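Leucine aminopeptidase (Fimbriiglobus ruber, PDB 7D1B) probably catalyses, as a zinc-dependent glutaminyl cyclase of the M28 peptidase family, the cyclisation of N-terminal glutamine to pyroglutamate. Local coordinates at residues A[152-157]-A[235-240]; A[52-57]-A[321-326]; A[305-310]-A[315-320]. All coordinates share one frame; numbering follows the deposited sequence.

Interaction 1 (A[152-157]-A[235-240]). With ZN (zinc ion), chain B.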
ATOM      1  N   SER A 152      -6.645  -1.594 -12.534  1.00 13.10           N
ATOM      2  CA  SER A 152      -5.652  -1.114 -11.567  1.00 13.26           C
ATOM      3  C   SER A 152      -4.985  -2.261 -10.790  1.00 12.32           C
ATOM      4  O   SER A 152      -4.764  -2.151  -9.592  1.00 12.59           O
ATOM      5  CB  SER A 152      -6.310  -0.112 -10.607  1.00 13.68           C
ATOM      6  OG  SER A 152      -5.367   0.677  -9.928  1.00 13.45           O
ATOM      7  N   ALA A 153      -4.648  -3.368 -11.464  1.00 12.53           N
ATOM      8  CA  ALA A 153      -4.222  -4.566 -10.731  1.00 12.82           C
ATOM      9  C   ALA A 153      -2.964  -4.333  -9.898  1.00 12.03           C
ATOM     10  O   ALA A 153      -2.876  -4.813  -8.764  1.00 12.79           O
ATOM     11  CB  ALA A 153      -3.977  -5.721 -11.689  1.00 14.02           C
ATOM     12  N   ASN A 154      -1.970  -3.644 -10.450  1.00 11.97           N
ATOM     13  CA  ASN A 154      -0.700  -3.421  -9.766  1.00 12.09           C
ATOM     14  C   ASN A 154      -0.679  -2.107  -8.993  1.00 11.93           C
ATOM     15  O   ASN A 154       0.382  -1.677  -8.549  1.00 14.43           O
ATOM     16  CB  ASN A 154       0.435  -3.439 -10.792  1.00 13.05           C
ATOM     17  CG  ASN A 154       1.816  -3.607 -10.164  1.00 11.78           C
ATOM     18  OD1 ASN A 154       1.987  -4.289  -9.141  1.00 12.50           O
ATOM     19  ND2 ASN A 154       2.818  -2.998 -10.790  1.00 13.01           N
ATOM     20  N   ASP A 155      -1.822  -1.454  -8.836  1.00 12.74           N
ATOM     21  CA  ASP A 155      -1.870  -0.070  -8.383  1.00 12.11           C
ATOM     22  C   ASP A 155      -2.930  -0.019  -7.290  1.00 11.89           C
ATOM     23  O   ASP A 155      -4.132   0.085  -7.562  1.00 12.29           O
ATOM     24  CB  ASP A 155      -2.172   0.778  -9.608  1.00 13.45           C
ATOM     25  CG  ASP A 155      -2.156   2.265  -9.338  1.00 12.75           C
ATOM     26  OD1 ASP A 155      -2.124   2.700  -8.167  1.00 13.28           O
ATOM     27  OD2 ASP A 155      -2.207   3.040 -10.347  1.00 15.30           O
ATOM     28  N   GLY A 156      -2.484  -0.149  -6.044  1.00 12.09           N
ATOM     29  CA  GLY A 156      -3.369  -0.324  -4.902  1.00 12.51           C
ATOM     30  C   GLY A 156      -3.814  -1.760  -4.722  1.00 12.07           C
ATOM     31  O   GLY A 156      -3.589  -2.358  -3.667  1.00 12.56           O
ATOM     32  N   THR A 157      -4.409  -2.341  -5.768  1.00 12.11           N
ATOM     33  CA  THR A 157      -5.030  -3.655  -5.649  1.00 11.77           C
ATOM     34  C   THR A 157      -4.018  -4.672  -5.150  1.00 11.45           C
ATOM     35  O   THR A 157      -4.313  -5.466  -4.251  1.00 12.08           O
ATOM     36  CB  THR A 157      -5.599  -4.094  -6.998  1.00 11.87           C
ATOM     37  OG1 THR A 157      -6.351  -3.018  -7.568  1.00 12.95           O
ATOM     38  CG2 THR A 157      -6.500  -5.290  -6.808  1.00 13.95           C
ATOM     39  N   PHE A 235       4.390  -2.499  -7.328  1.00 12.16           N
ATOM     40  CA  PHE A 235       5.509  -3.271  -6.802  1.00 11.53           C
ATOM     41  C   PHE A 235       5.476  -4.736  -7.187  1.00 11.38           C
ATOM     42  O   PHE A 235       6.430  -5.442  -6.863  1.00 12.47           O
ATOM     43  CB  PHE A 235       5.529  -3.205  -5.258  1.00 12.02           C
ATOM     44  CG  PHE A 235       4.414  -3.974  -4.630  1.00 12.10           C
ATOM     45  CD1 PHE A 235       3.172  -3.394  -4.438  1.00 12.95           C
ATOM     46  CD2 PHE A 235       4.585  -5.302  -4.248  1.00 13.43           C
ATOM     47  CE1 PHE A 235       2.107  -4.124  -3.928  1.00 13.67           C
ATOM     48  CE2 PHE A 235       3.526  -6.039  -3.727  1.00 13.48           C
ATOM     49  CZ  PHE A 235       2.289  -5.440  -3.556  1.00 13.31           C
ATOM     50  N   ALA A 236       4.402  -5.224  -7.813  1.00 11.81           N
ATOM     51  CA  ALA A 236       4.139  -6.652  -7.864  1.00 12.07           C
ATOM     52  C   ALA A 236       4.342  -7.260  -9.240  1.00 11.70           C
ATOM     53  O   ALA A 236       4.079  -8.454  -9.416  1.00 13.09           O
ATOM     54  CB  ALA A 236       2.725  -6.942  -7.357  1.00 13.10           C
ATOM     55  N   HIS A 237       4.795  -6.474 -10.211  1.00 12.29           N
ATOM     56  CA  HIS A 237       5.002  -6.980 -11.563  1.00 12.20           C
ATOM     57  C   HIS A 237       6.286  -7.802 -11.667  1.00 12.14           C
ATOM     58  O   HIS A 237       7.216  -7.695 -10.854  1.00 12.62           O
ATOM     59  CB  HIS A 237       5.006  -5.824 -12.569  1.00 13.22           C
ATOM     60  CG  HIS A 237       5.887  -4.685 -12.183  1.00 12.42           C
ATOM     61  ND1 HIS A 237       5.600  -3.856 -11.117  1.00 13.40           N
ATOM     62  CD2 HIS A 237       7.030  -4.215 -12.738  1.00 12.56           C
ATOM     63  CE1 HIS A 237       6.531  -2.920 -11.040  1.00 13.37           C
ATOM     64  NE2 HIS A 237       7.410  -3.115 -12.010  1.00 13.27           N
ATOM     65  N   ASP A 238       6.327  -8.627 -12.707  1.00 12.76           N
ATOM     66  CA  ASP A 238       7.453  -9.518 -12.967  1.00 13.23           C
ATOM     67  C   ASP A 238       8.703  -8.701 -13.275  1.00 13.61           C
ATOM     68  O   ASP A 238       8.703  -7.886 -14.195  1.00 15.95           O
ATOM     69  CB  ASP A 238       7.063 -10.375 -14.175  1.00 14.36           C
ATOM     70  CG  ASP A 238       8.040 -11.485 -14.462  1.00 14.77           C
ATOM     71  OD1 ASP A 238       8.830 -11.871 -13.580  1.00 15.44           O
ATOM     72  OD2 ASP A 238       7.983 -12.010 -15.596  1.00 16.29           O
ATOM     73  N   GLY A 239       9.781  -8.932 -12.531  1.00 13.17           N
ATOM     74  CA  GLY A 239      11.007  -8.211 -12.811  1.00 14.46           C
ATOM     75  C   GLY A 239      11.003  -6.785 -12.317  1.00 12.75           C
ATOM     76  O   GLY A 239      11.819  -5.978 -12.779  1.00 14.24           O
ATOM     77  N   ALA A 240      10.127  -6.453 -11.366  1.00 12.38           N
ATOM     78  CA  ALA A 240      10.059  -5.092 -10.848  1.00 12.12           C
ATOM     79  C   ALA A 240      11.424  -4.614 -10.365  1.00 11.31           C
ATOM     80  O   ALA A 240      12.233  -5.389  -9.834  1.00 12.20           O
ATOM     81  CB  ALA A 240       9.069  -5.041  -9.680  1.00 12.90           C
TER
HETATM   82 ZN    ZN B 801      -2.348   4.959  -9.963  1.00 16.73          ZN
HETATM   83  O   HOH W   1      -0.385   5.443  -9.372  1.00 14.76           O

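Interaction 2 (A[52-57]-A[321-326])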
ATOM      1  N   ASP A  52       0.470 -18.375  -5.580  1.00 14.17           N
ATOM      2  CA  ASP A  52      -0.746 -18.548  -6.363  1.00 15.29           C
ATOM      3  C   ASP A  52      -1.941 -17.955  -5.642  1.00 13.77           C
ATOM      4  O   ASP A  52      -2.806 -17.332  -6.266  1.00 14.63           O
ATOM      5  CB  ASP A  52      -0.953 -20.028  -6.664  1.00 18.65           C
ATOM      6  CG  ASP A  52       0.168 -20.593  -7.492  1.00 25.02           C
ATOM      7  OD1 ASP A  52       0.592 -19.914  -8.453  1.00 27.35           O
ATOM      8  OD2 ASP A  52       0.655 -21.683  -7.159  1.00 31.34           O
ATOM      9  N   ARG A  53      -2.004 -18.128  -4.319  1.00 14.11           N
ATOM     10  CA  ARG A  53      -3.090 -17.540  -3.548  1.00 13.52           C
ATOM     11  C   ARG A  53      -3.018 -16.018  -3.587  1.00 13.07           C
ATOM     12  O   ARG A  53      -4.047 -15.340  -3.727  1.00 13.99           O
ATOM     13  CB  ARG A  53      -3.046 -18.088  -2.123  1.00 14.25           C
ATOM     14  CG  ARG A  53      -4.223 -17.648  -1.283  1.00 15.05           C
ATOM     15  CD  ARG A  53      -4.332 -18.438   0.019  1.00 15.74           C
ATOM     16  NE  ARG A  53      -3.123 -18.256   0.819  1.00 14.74           N
ATOM     17  CZ  ARG A  53      -2.839 -18.941   1.918  1.00 15.11           C
ATOM     18  NH1 ARG A  53      -3.683 -19.865   2.352  1.00 17.10           N
ATOM     19  NH2 ARG A  53      -1.712 -18.705   2.575  1.00 15.23           N
ATOM     20  N   ALA A  54      -1.808 -15.462  -3.492  1.00 13.33           N
ATOM     21  CA  ALA A  54      -1.659 -14.013  -3.562  1.00 13.62           C
ATOM     22  C   ALA A  54      -2.191 -13.465  -4.885  1.00 13.23           C
ATOM     23  O   ALA A  54      -2.914 -12.449  -4.911  1.00 13.84           O
ATOM     24  CB  ALA A  54      -0.186 -13.653  -3.347  1.00 14.77           C
ATOM     25  N   VAL A  55      -1.851 -14.124  -6.005  1.00 13.61           N
ATOM     26  CA  VAL A  55      -2.367 -13.664  -7.293  1.00 14.48           C
ATOM     27  C   VAL A  55      -3.881 -13.835  -7.362  1.00 14.00           C
ATOM     28  O   VAL A  55      -4.590 -12.984  -7.926  1.00 15.07           O
ATOM     29  CB  VAL A  55      -1.650 -14.370  -8.456  1.00 16.35           C
ATOM     30  CG1 VAL A  55      -2.323 -14.045  -9.775  1.00 20.71           C
ATOM     31  CG2 VAL A  55      -0.193 -13.965  -8.480  1.00 17.12           C
ATOM     32  N   LYS A  56      -4.399 -14.933  -6.794  1.00 14.23           N
ATOM     33  CA  LYS A  56      -5.842 -15.146  -6.765  1.00 15.05           C
ATOM     34  C   LYS A  56      -6.548 -14.008  -6.048  1.00 13.24           C
ATOM     35  O   LYS A  56      -7.645 -13.613  -6.444  1.00 14.77           O
ATOM     36  CB  LYS A  56      -6.168 -16.491  -6.112  1.00 17.57           C
ATOM     37  CG  LYS A  56      -7.656 -16.780  -5.916  0.66 20.21           C
ATOM     38  CD  LYS A  56      -7.889 -18.050  -5.083  0.66 24.34           C
ATOM     39  CE  LYS A  56      -7.627 -17.798  -3.597  0.66 25.84           C
ATOM     40  NZ  LYS A  56      -7.828 -18.998  -2.730  0.66 28.30           N
ATOM     41  N   TYR A  57      -5.946 -13.473  -4.986  1.00 13.60           N
ATOM     42  CA  TYR A  57      -6.564 -12.334  -4.306  1.00 13.27           C
ATOM     43  C   TYR A  57      -6.563 -11.087  -5.190  1.00 12.81           C
ATOM     44  O   TYR A  57      -7.529 -10.313  -5.165  1.00 13.95           O
ATOM     45  CB  TYR A  57      -5.891 -12.078  -2.954  1.00 13.83           C
ATOM     46  CG  TYR A  57      -6.168 -13.138  -1.918  1.00 13.52           C
ATOM     47  CD1 TYR A  57      -7.415 -13.735  -1.830  1.00 16.51           C
ATOM     48  CD2 TYR A  57      -5.185 -13.531  -1.021  1.00 13.92           C
ATOM     49  CE1 TYR A  57      -7.677 -14.693  -0.874  1.00 16.40           C
ATOM     50  CE2 TYR A  57      -5.436 -14.488  -0.057  1.00 14.27           C
ATOM     51  CZ  TYR A  57      -6.679 -15.079   0.006  1.00 13.99           C
ATOM     52  OH  TYR A  57      -6.949 -16.045   0.955  1.00 15.70           O
ATOM     53  N   LYS A 321       5.626 -14.691  -7.418  1.00 13.11           N
ATOM     54  CA  LYS A 321       6.938 -14.730  -6.785  1.00 13.48           C
ATOM     55  C   LYS A 321       7.356 -13.346  -6.306  1.00 11.84           C
ATOM     56  O   LYS A 321       7.915 -13.198  -5.216  1.00 12.47           O
ATOM     57  CB  LYS A 321       7.977 -15.295  -7.750  1.00 15.84           C
ATOM     58  CG  LYS A 321       9.438 -14.964  -7.357  1.00 23.21           C
ATOM     59  CD  LYS A 321      10.102 -15.809  -6.279  1.00 27.59           C
ATOM     60  CE  LYS A 321      11.542 -15.339  -6.109  0.68 24.80           C
ATOM     61  NZ  LYS A 321      12.079 -15.668  -4.777  0.68 24.65           N
ATOM     62  N   GLN A 322       7.082 -12.316  -7.104  1.00 12.04           N
ATOM     63  CA  GLN A 322       7.391 -10.956  -6.683  1.00 11.53           C
ATOM     64  C   GLN A 322       6.587 -10.574  -5.445  1.00 11.36           C
ATOM     65  O   GLN A 322       7.126  -9.957  -4.507  1.00 11.86           O
ATOM     66  CB  GLN A 322       7.116 -10.004  -7.843  1.00 12.35           C
ATOM     67  CG  GLN A 322       7.341  -8.529  -7.538  1.00 12.12           C
ATOM     68  CD  GLN A 322       8.767  -8.184  -7.137  1.00 11.39           C
ATOM     69  OE1 GLN A 322       9.722  -8.921  -7.426  1.00 12.50           O
ATOM     70  NE2 GLN A 322       8.929  -7.052  -6.468  1.00 12.07           N
ATOM     71  N   MET A 323       5.305 -10.960  -5.401  1.00 11.59           N
ATOM     72  CA  MET A 323       4.497 -10.688  -4.218  1.00 12.37           C
ATOM     73  C   MET A 323       5.081 -11.370  -2.988  1.00 11.66           C
ATOM     74  O   MET A 323       5.157 -10.770  -1.917  1.00 12.71           O
ATOM     75  CB  MET A 323       3.061 -11.148  -4.448  1.00 13.32           C
ATOM     76  CG  MET A 323       2.368 -10.363  -5.512  1.00 14.17           C
ATOM     77  SD  MET A 323       0.612 -10.594  -5.654  0.62 12.63           S
ATOM     78  CE  MET A 323      -0.046  -9.875  -4.150  1.00 13.49           C
ATOM     79  N   VAL A 324       5.477 -12.639  -3.121  1.00 12.19           N
ATOM     80  CA  VAL A 324       6.036 -13.388  -1.997  1.00 12.68           C
ATOM     81  C   VAL A 324       7.333 -12.748  -1.518  1.00 11.28           C
ATOM     82  O   VAL A 324       7.572 -12.628  -0.308  1.00 11.77           O
ATOM     83  CB  VAL A 324       6.234 -14.870  -2.390  1.00 14.80           C
ATOM     84  CG1 VAL A 324       7.173 -15.579  -1.402  1.00 16.30           C
ATOM     85  CG2 VAL A 324       4.887 -15.588  -2.495  1.00 16.81           C
ATOM     86  N   ASP A 325       8.196 -12.333  -2.454  1.00 11.50           N
ATOM     87  CA  ASP A 325       9.447 -11.688  -2.066  1.00 11.39           C
ATOM     88  C   ASP A 325       9.175 -10.438  -1.237  1.00 10.87           C
ATOM     89  O   ASP A 325       9.783 -10.227  -0.178  1.00 11.73           O
ATOM     90  CB  ASP A 325      10.246 -11.286  -3.303  1.00 11.59           C
ATOM     91  CG  ASP A 325      11.046 -12.399  -3.919  1.00 12.75           C
ATOM     92  OD1 ASP A 325      11.067 -13.534  -3.411  1.00 15.24           O
ATOM     93  OD2 ASP A 325      11.658 -12.113  -4.958  1.00 14.05           O
ATOM     94  N   VAL A 326       8.271  -9.575  -1.718  1.00 10.82           N
ATOM     95  CA  VAL A 326       7.967  -8.360  -0.967  1.00 10.69           C
ATOM     96  C   VAL A 326       7.338  -8.697   0.382  1.00 10.21           C
ATOM     97  O   VAL A 326       7.684  -8.091   1.411  1.00 11.09           O
ATOM     98  CB  VAL A 326       7.125  -7.397  -1.817  1.00 11.33           C
ATOM     99  CG1 VAL A 326       6.646  -6.202  -0.997  1.00 12.24           C
ATOM    100  CG2 VAL A 326       7.942  -6.926  -3.029  1.00 12.58           C
TER

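Interaction 3 (A[305-310]-A[315-320]). With ZN (zinc ion), chain B.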
ATOM      1  N   TYR A 305       6.806   1.000 -13.939  1.00 14.25           N
ATOM      2  CA  TYR A 305       5.853  -0.027 -14.333  1.00 14.11           C
ATOM      3  C   TYR A 305       5.224   0.327 -15.676  1.00 13.77           C
ATOM      4  O   TYR A 305       4.640   1.402 -15.845  1.00 14.55           O
ATOM      5  CB  TYR A 305       4.762  -0.100 -13.278  1.00 14.28           C
ATOM      6  CG  TYR A 305       3.627  -1.047 -13.592  1.00 13.10           C
ATOM      7  CD1 TYR A 305       3.867  -2.345 -14.046  1.00 13.81           C
ATOM      8  CD2 TYR A 305       2.304  -0.649 -13.409  1.00 14.08           C
ATOM      9  CE1 TYR A 305       2.811  -3.222 -14.296  1.00 13.79           C
ATOM     10  CE2 TYR A 305       1.252  -1.513 -13.655  1.00 14.13           C
ATOM     11  CZ  TYR A 305       1.508  -2.800 -14.092  1.00 13.37           C
ATOM     12  OH  TYR A 305       0.480  -3.693 -14.314  1.00 14.14           O
ATOM     13  N   LYS A 306       5.324  -0.598 -16.629  1.00 14.89           N
ATOM     14  CA  LYS A 306       4.992  -0.258 -18.004  1.00 16.51           C
ATOM     15  C   LYS A 306       3.498  -0.142 -18.252  1.00 16.31           C
ATOM     16  O   LYS A 306       3.108   0.451 -19.256  1.00 19.43           O
ATOM     17  CB  LYS A 306       5.618  -1.235 -19.002  1.00 22.46           C
ATOM     18  CG  LYS A 306       5.064  -2.615 -18.967  0.56 25.55           C
ATOM     19  CD  LYS A 306       5.764  -3.508 -19.985  0.56 28.53           C
ATOM     20  CE  LYS A 306       7.225  -3.711 -19.614  0.56 30.33           C
ATOM     21  NZ  LYS A 306       7.852  -4.777 -20.448  0.56 31.44           N
ATOM     22  N   HIS A 307       2.651  -0.699 -17.389  1.00 14.55           N
ATOM     23  CA  HIS A 307       1.208  -0.638 -17.585  1.00 14.68           C
ATOM     24  C   HIS A 307       0.536   0.399 -16.697  1.00 13.85           C
ATOM     25  O   HIS A 307      -0.691   0.373 -16.529  1.00 14.53           O
ATOM     26  CB  HIS A 307       0.591  -2.027 -17.457  1.00 14.93           C
ATOM     27  CG  HIS A 307       1.188  -2.985 -18.418  1.00 14.69           C
ATOM     28  ND1 HIS A 307       0.851  -2.988 -19.756  1.00 17.66           N
ATOM     29  CD2 HIS A 307       2.183  -3.889 -18.268  1.00 17.01           C
ATOM     30  CE1 HIS A 307       1.579  -3.899 -20.375  1.00 18.70           C
ATOM     31  NE2 HIS A 307       2.393  -4.455 -19.496  1.00 19.23           N
ATOM     32  N   TRP A 308       1.323   1.313 -16.135  1.00 14.35           N
ATOM     33  CA  TRP A 308       0.806   2.340 -15.236  1.00 14.07           C
ATOM     34  C   TRP A 308      -0.296   3.160 -15.900  1.00 14.17           C
ATOM     35  O   TRP A 308      -0.083   3.776 -16.952  1.00 15.76           O
ATOM     36  CB  TRP A 308       1.969   3.242 -14.867  1.00 14.59           C
ATOM     37  CG  TRP A 308       1.614   4.362 -13.934  1.00 15.07           C
ATOM     38  CD1 TRP A 308       1.117   4.261 -12.665  1.00 16.54           C
ATOM     39  CD2 TRP A 308       1.768   5.762 -14.199  1.00 16.08           C
ATOM     40  NE1 TRP A 308       0.961   5.518 -12.127  1.00 17.43           N
ATOM     41  CE2 TRP A 308       1.359   6.455 -13.043  1.00 17.99           C
ATOM     42  CE3 TRP A 308       2.226   6.495 -15.302  1.00 18.62           C
ATOM     43  CZ2 TRP A 308       1.373   7.854 -12.962  1.00 19.73           C
ATOM     44  CZ3 TRP A 308       2.236   7.880 -15.223  1.00 20.41           C
ATOM     45  CH2 TRP A 308       1.822   8.541 -14.059  1.00 21.25           C
ATOM     46  N   HIS A 309      -1.475   3.149 -15.279  1.00 13.85           N
ATOM     47  CA  HIS A 309      -2.629   3.914 -15.752  1.00 14.07           C
ATOM     48  C   HIS A 309      -3.011   3.571 -17.192  1.00 14.71           C
ATOM     49  O   HIS A 309      -3.551   4.416 -17.920  1.00 15.78           O
ATOM     50  CB  HIS A 309      -2.432   5.413 -15.508  1.00 16.09           C
ATOM     51  CG  HIS A 309      -2.359   5.739 -14.048  1.00 15.63           C
ATOM     52  ND1 HIS A 309      -2.052   6.991 -13.558  1.00 16.94           N
ATOM     53  CD2 HIS A 309      -2.575   4.951 -12.960  1.00 16.23           C
ATOM     54  CE1 HIS A 309      -2.044   6.941 -12.231  1.00 14.83           C
ATOM     55  NE2 HIS A 309      -2.388   5.727 -11.843  1.00 16.88           N
ATOM     56  N   LEU A 310      -2.775   2.316 -17.589  1.00 14.56           N
ATOM     57  CA  LEU A 310      -3.258   1.755 -18.845  1.00 15.43           C
ATOM     58  C   LEU A 310      -4.269   0.658 -18.555  1.00 15.34           C
ATOM     59  O   LEU A 310      -4.229   0.013 -17.501  1.00 15.17           O
ATOM     60  CB  LEU A 310      -2.119   1.173 -19.700  1.00 16.46           C
ATOM     61  CG  LEU A 310      -1.061   2.184 -20.130  1.00 18.19           C
ATOM     62  CD1 LEU A 310       0.058   1.489 -20.919  1.00 19.45           C
ATOM     63  CD2 LEU A 310      -1.674   3.300 -20.975  1.00 20.23           C
ATOM     64  N   PRO A 315      -4.672  -8.425 -13.830  1.00 15.15           N
ATOM     65  CA  PRO A 315      -4.049  -9.438 -12.953  1.00 15.38           C
ATOM     66  C   PRO A 315      -2.958 -10.265 -13.612  1.00 15.47           C
ATOM     67  O   PRO A 315      -2.058 -10.742 -12.906  1.00 16.72           O
ATOM     68  CB  PRO A 315      -5.242 -10.292 -12.503  1.00 16.60           C
ATOM     69  CG  PRO A 315      -6.362  -9.302 -12.478  1.00 16.62           C
ATOM     70  CD  PRO A 315      -6.143  -8.460 -13.718  1.00 16.18           C
ATOM     71  N   ASP A 316      -2.999 -10.467 -14.935  1.00 16.32           N
ATOM     72  CA  ASP A 316      -1.944 -11.242 -15.585  1.00 16.80           C
ATOM     73  C   ASP A 316      -0.590 -10.543 -15.565  1.00 16.65           C
ATOM     74  O   ASP A 316       0.419 -11.174 -15.904  1.00 19.69           O
ATOM     75  CB  ASP A 316      -2.324 -11.501 -17.033  0.50 18.66           C
ATOM     76  CG  ASP A 316      -2.637 -10.229 -17.760  0.50 19.89           C
ATOM     77  OD1 ASP A 316      -3.759  -9.710 -17.581  0.50 21.12           O
ATOM     78  OD2 ASP A 316      -1.743  -9.712 -18.452  0.50 20.58           O
ATOM     79  N   LYS A 317      -0.531  -9.280 -15.147  1.00 15.12           N
ATOM     80  CA  LYS A 317       0.749  -8.595 -15.004  1.00 15.34           C
ATOM     81  C   LYS A 317       1.399  -8.841 -13.651  1.00 15.33           C
ATOM     82  O   LYS A 317       2.539  -8.419 -13.439  1.00 16.95           O
ATOM     83  CB  LYS A 317       0.578  -7.084 -15.200  1.00 16.02           C
ATOM     84  CG  LYS A 317      -0.119  -6.690 -16.498  1.00 15.99           C
ATOM     85  CD  LYS A 317       0.578  -7.266 -17.743  1.00 17.78           C
ATOM     86  CE  LYS A 317      -0.050  -6.757 -19.041  1.00 17.94           C
ATOM     87  NZ  LYS A 317      -1.497  -7.079 -19.116  1.00 18.11           N
ATOM     88  N   ILE A 318       0.706  -9.486 -12.734  1.00 14.60           N
ATOM     89  CA  ILE A 318       1.214  -9.674 -11.380  1.00 13.88           C
ATOM     90  C   ILE A 318       2.040 -10.951 -11.315  1.00 14.07           C
ATOM     91  O   ILE A 318       1.623 -11.994 -11.824  1.00 16.75           O
ATOM     92  CB  ILE A 318       0.052  -9.748 -10.380  1.00 15.00           C
ATOM     93  CG1 ILE A 318      -0.842  -8.509 -10.493  1.00 17.46           C
ATOM     94  CG2 ILE A 318       0.589  -9.951  -8.962  1.00 16.92           C
ATOM     95  CD1 ILE A 318      -0.105  -7.182 -10.311  1.00 19.66           C
ATOM     96  N   SER A 319       3.205 -10.878 -10.685  1.00 12.71           N
ATOM     97  CA  SER A 319       4.028 -12.050 -10.419  1.00 12.32           C
ATOM     98  C   SER A 319       3.816 -12.507  -8.973  1.00 12.15           C
ATOM     99  O   SER A 319       4.103 -11.758  -8.030  1.00 12.34           O
ATOM    100  CB  SER A 319       5.495 -11.699 -10.645  1.00 12.69           C
ATOM    101  OG  SER A 319       6.319 -12.650  -9.998  1.00 13.89           O
ATOM    102  N   GLY A 320       3.352 -13.742  -8.790  1.00 13.64           N
ATOM    103  CA  GLY A 320       3.224 -14.266  -7.439  1.00 14.56           C
ATOM    104  C   GLY A 320       4.548 -14.340  -6.705  1.00 13.12           C
ATOM    105  O   GLY A 320       4.610 -14.084  -5.504  1.00 13.00           O
TER
HETATM  106 ZN    ZN B 801      -2.348   4.959  -9.963  1.00 16.73          ZN
HETATM  107  O   HOH W   1      -0.385   5.443  -9.372  1.00 14.76           O

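Interaction 1 (A[152-157]-A[235-240])
Asn154 OD1 accepts the backbone N-H of Ala236 at 2.9 Å, with the donor in the carbonyl plane on a lone pair. The bond lies at the start of helix 153-167, next to the single-zinc site of this M28-family enzyme. From the same amide, Asn154 ND2 donates to His237 ND1 at 2.9 Å, so one flat group grips two successive residues of the 235-240 loop. The second bond is strongly bent: its N-H...N angle is 137°, the donor lies 38° out of the imidazole plane, and amide and ring are steeply turned against each other. With CG anti to the backbone N (chi1 -164°), the amide of Asn154 is carried out from the helix start to the loop. The bond fixes His237 ND1 as an acceptor, while NE2 on the far side of the ring pairs with Asp302. Shortening Asn154 to an alanine is likely to leave the Ala236 N-H and His237 ND1 without these mates, with Asp302 still holding the other ring nitrogen.

The next residue, Asp155, points away from the loop and binds zinc through OD2 at 2.0 Å, its other oxygen hydrogen-bonded to His130. The first turn of the helix is tied by Ser152: Ser152 OG donates to Asp155 O at 2.7 Å, and Ser152 O receives Asp155 N and Thr157 OG1 from opposite faces of its plane.

Interaction 2 (A[52-57]-A[321-326])
Helices 51-63 and 320-336 approach each other most closely, within these segments, at Ala54 and Met323, whose CA atoms are 7.0 Å apart. No hydrogen bond crosses between the segments, and the contact is apolar, made by one long side chain laid against a short one. Met323 is modelled in two conformers, and the details here hold for one of them. In it CG is anti to the carbonyl carbon; chi1 and the extended chi2 carry SD to the other helix, and the bend at chi3 (68°) turns CE onto Ala54. Met323 CE lies 3.9 Å from Ala54 CB, and SD is equally near that methyl group. The small alanine lets the thioether come in close to the backbone of helix 51-63, where Met323 CE is also 3.9 Å from Ala54 O. Val55 adds a looser touch at the side, with CG2 4.5 Å from Met323 SD.

This is helix-helix packing away from the zinc site, joining an N-terminal and a C-terminal helix of the alpha/beta fold. Far in sequence, the two helices meet over helix 153-167: Met323 and Val326 both rest on Leu162, Tyr57 packs on Ala161 and Met164, and Arg53 forms a salt bridge with Glu165. Helix 320-336 also borders strand 242-244, where Gln322 and Val326 touch Leu242.

Interaction 3 (A[305-310]-A[315-320])
Lys317 lays the end of its aliphatic chain over one face of the His307 imidazole, a CH-pi contact with CE 3.5 Å from the ring centroid and 18° off the ring normal. Both residues belong to the loop between strand 297-300 and helix 320-336, which brings His309 to the zinc site of this M28-family alpha/beta enzyme. The lysine chain crosses the ring at about a right angle, and its nearest ring atom is His307 NE2, 3.4 Å from CE. Bends at chi2 (-56°) and chi4 turn the chain back, so that NZ clears the imidazole and, in the Asp316 conformer described, makes a salt bridge with Asp316 OD2 at 2.7 Å, on the syn side of the carboxylate. Lys317 NZ also donates to Ser312 O, and His307 ND1 is hydrogen-bonded to Ser312 OG, so Ser312, between the two segments, holds both partners. The ammonium lies near the histidine without touching it, and any effect of its charge on the ring is likely to be weakened by the salt bridge.

Nearer the backbone, Tyr305 OH rests 3.5 Å from Lys317 CB, its polar partner being Asp313 OD1. Two overlapping turns, type I from Tyr305 to Trp308 and type II from His307 to Leu310, then carry the chain to the metal. There Trp308 NE1 sits over the centre of the His309 ring and donates to a zinc-bound water at 3.1 Å, while His309 NE2 binds the zinc itself at 2.0 Å.

From the N terminus, helix 51-63 comes first, and interaction 2 joins it to the last helix, 320-336, closing a loop of more than 260 residues that encloses the other two contacts. Within that loop, interaction 1 links the start of helix 153-167 to the loop after strand 225-232 and closes before interaction 3 opens. Interaction 3 closes a short loop leading into helix 320-336. Interactions 1 and 3 share the zinc and its water, and Ala236 O probably accepts a hydrogen bond from Ser319 N. Ile318 packs against Met323 and Val55, connecting the metal-binding loop to the paired helices of interaction 2.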